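Local coordinates for protein L-talarate/galactarate dehydratase (Salmonella typhimurium, PDB 2PP1) that dehydrates L-talarate and galactarate to 5-keto-4-deoxy-D-glucarate with one magnesium ion per subunit, and also epimerizes L-talarate to galactarate, at residues 327-332 with 351-356. Numbering follows the deposited sequence.
Sequences PHFAME and EWLNPL. With LLH ((2R,3S,4R)-2,3,4-trihydroxy-5-(hydroxyamino)-5-oxopentanoic acid), chain H.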
# COMPACT_ATOMS: atom_id res chain seq x y z
N PRO A 327 -14.11 7.66 -6.84
CA PRO A 327 -13.90 8.58 -5.71
C PRO A 327 -14.87 9.75 -5.77
O PRO A 327 -15.27 10.17 -6.84
CB PRO A 327 -12.45 9.03 -5.88
CG PRO A 327 -11.82 7.83 -6.56
CD PRO A 327 -12.85 7.47 -7.59
N HIS A 328 -15.23 10.28 -4.60
CA HIS A 328 -16.17 11.40 -4.53
C HIS A 328 -15.52 12.76 -4.35
O HIS A 328 -14.66 12.93 -3.48
CB HIS A 328 -17.16 11.15 -3.38
CG HIS A 328 -17.89 12.37 -2.92
ND1 HIS A 328 -17.43 13.16 -1.89
CD2 HIS A 328 -19.05 12.93 -3.32
CE1 HIS A 328 -18.28 14.15 -1.68
NE2 HIS A 328 -19.27 14.03 -2.54
N PHE A 329 -15.93 13.72 -5.18
CA PHE A 329 -15.44 15.10 -5.07
C PHE A 329 -13.91 15.18 -5.16
O PHE A 329 -13.26 14.31 -5.75
CB PHE A 329 -15.95 15.67 -3.74
CG PHE A 329 -15.91 17.18 -3.64
CD1 PHE A 329 -16.51 17.97 -4.61
CD2 PHE A 329 -15.33 17.80 -2.54
CE1 PHE A 329 -16.53 19.37 -4.49
CE2 PHE A 329 -15.34 19.19 -2.40
CZ PHE A 329 -15.94 19.98 -3.37
N ALA A 330 -13.36 16.25 -4.59
CA ALA A 330 -11.91 16.50 -4.56
C ALA A 330 -11.10 15.86 -5.69
O ALA A 330 -10.15 15.10 -5.44
CB ALA A 330 -11.34 16.06 -3.21
N MET A 331 -11.47 16.16 -6.93
CA MET A 331 -10.76 15.58 -8.06
C MET A 331 -9.27 15.94 -8.04
O MET A 331 -8.43 15.18 -8.53
CB MET A 331 -11.39 16.04 -9.38
CG MET A 331 -11.36 17.54 -9.59
SD MET A 331 -12.31 18.02 -11.03
CE MET A 331 -11.67 19.74 -11.29
N GLU A 332 -8.95 17.10 -7.47
CA GLU A 332 -7.56 17.54 -7.40
C GLU A 332 -6.68 16.51 -6.69
O GLU A 332 -5.48 16.43 -6.92
CB GLU A 332 -7.45 18.89 -6.67
CG GLU A 332 -8.14 20.08 -7.37
CD GLU A 332 -9.66 20.01 -7.33
OE1 GLU A 332 -10.21 19.23 -6.52
OE2 GLU A 332 -10.30 20.75 -8.11
N GLU A 351 -16.40 22.35 -10.51
CA GLU A 351 -15.47 23.44 -10.82
C GLU A 351 -15.23 24.27 -9.57
O GLU A 351 -14.36 25.14 -9.55
CB GLU A 351 -16.04 24.34 -11.93
CG GLU A 351 -17.33 25.07 -11.54
CD GLU A 351 -18.59 24.28 -11.87
OE1 GLU A 351 -18.61 23.06 -11.63
OE2 GLU A 351 -19.55 24.88 -12.37
N TRP A 352 -16.00 23.98 -8.52
CA TRP A 352 -15.93 24.70 -7.25
C TRP A 352 -14.56 25.03 -6.69
O TRP A 352 -14.34 26.14 -6.22
CB TRP A 352 -16.73 23.95 -6.17
CG TRP A 352 -18.17 23.73 -6.49
CD1 TRP A 352 -18.83 24.14 -7.61
CD2 TRP A 352 -19.13 23.04 -5.68
NE1 TRP A 352 -20.15 23.74 -7.55
CE2 TRP A 352 -20.36 23.06 -6.38
CE3 TRP A 352 -19.06 22.40 -4.44
CZ2 TRP A 352 -21.52 22.47 -5.87
CZ3 TRP A 352 -20.23 21.80 -3.93
CH2 TRP A 352 -21.44 21.85 -4.64
N LEU A 353 -13.64 24.07 -6.71
CA LEU A 353 -12.32 24.31 -6.13
C LEU A 353 -11.29 24.91 -7.08
O LEU A 353 -10.18 25.21 -6.65
CB LEU A 353 -11.75 23.01 -5.55
CG LEU A 353 -12.63 22.19 -4.59
CD1 LEU A 353 -11.76 21.12 -3.95
CD2 LEU A 353 -13.23 23.08 -3.52
N ASN A 354 -11.64 25.09 -8.34
CA ASN A 354 -10.71 25.66 -9.32
C ASN A 354 -10.01 26.95 -8.85
O ASN A 354 -8.80 27.09 -9.01
CB ASN A 354 -11.42 25.94 -10.65
CG ASN A 354 -11.84 24.67 -11.38
OD1 ASN A 354 -11.33 23.58 -11.11
ND2 ASN A 354 -12.78 24.81 -12.31
N PRO A 355 -10.77 27.91 -8.27
CA PRO A 355 -10.23 29.18 -7.79
C PRO A 355 -9.18 29.08 -6.68
O PRO A 355 -8.42 30.03 -6.45
CB PRO A 355 -11.47 29.94 -7.31
CG PRO A 355 -12.58 29.34 -8.09
CD PRO A 355 -12.23 27.88 -8.09
N LEU A 356 -9.13 27.95 -5.98
CA LEU A 356 -8.16 27.78 -4.90
C LEU A 356 -6.74 27.57 -5.38
O LEU A 356 -5.79 27.80 -4.63
CB LEU A 356 -8.53 26.58 -4.02
CG LEU A 356 -9.85 26.59 -3.27
CD1 LEU A 356 -9.99 25.28 -2.49
CD2 LEU A 356 -9.91 27.81 -2.34
O5A LLH H . -25.06 19.57 -2.03
C5 LLH H . -24.35 18.73 -1.42
O5B LLH H . -24.59 18.28 -0.26
C4 LLH H . -23.09 18.19 -2.12
O4 LLH H . -22.78 18.98 -3.26
C3 LLH H . -23.32 16.72 -2.50
O3 LLH H . -24.50 16.60 -3.32
C2 LLH H . -22.12 16.12 -3.27
O2 LLH H . -21.05 16.06 -2.33
C1 LLH H . -22.37 14.71 -3.87
O1 LLH H . -23.02 13.86 -3.27
N LLH H . -21.84 14.49 -5.09
ON LLH H . -21.61 13.22 -5.59
O HOH W 1 -9.16 22.29 -10.10
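Phe-329 and Glu-332 meet Trp-352 and Leu-353 where the loop between strand 324-325 and helix 331-340 faces the segment that follows strand 346-349. Residues 327-330 run without regular structure to Ala-330, the N-cap of that helix; 351-354 form a type I turn, closed by Asn-354 N to Glu-351 O (3.0 Å), that leads into a 3-10 segment. No direct hydrogen bond links the segments; side-chain packing and a water make the contact.

The far end of the Phe-329 ring reaches the turn, chi1 (-162°) turning CG away from the backbone N: CE1 lies 3.9 Å from Trp-352 CE3, each atom approaching the other ring obliquely, and CZ 4.1 Å from Leu-353 CD2. Leu-353 also runs beneath the carboxylate of Glu-332, CD1 being 3.5 Å from OE1; the bend at chi2 (71°) folds that carboxylate back over it. A water lies within hydrogen-bonding distance of both polar ends, 2.8 Å from Glu-332 OE2 and 2.7 Å from Asn-354 OD1.

The proton donor/acceptor His-328 shares a hydrogen bond between NE2 and LLH O2 (2.7 Å, 158°), and its ND1 bonds to Asp-301, completing the family's His-Asp dyad. Trp-352 and Leu-353 also pack on strands 28-40 and 57-69, joining barrel to N-terminal domain. Substrate-binding Lys-82 makes a cation-pi contact with Phe-329, and Trp-352 CH2 lies 3.5 Å from LLH O4; the packing therefore adjoins the active site.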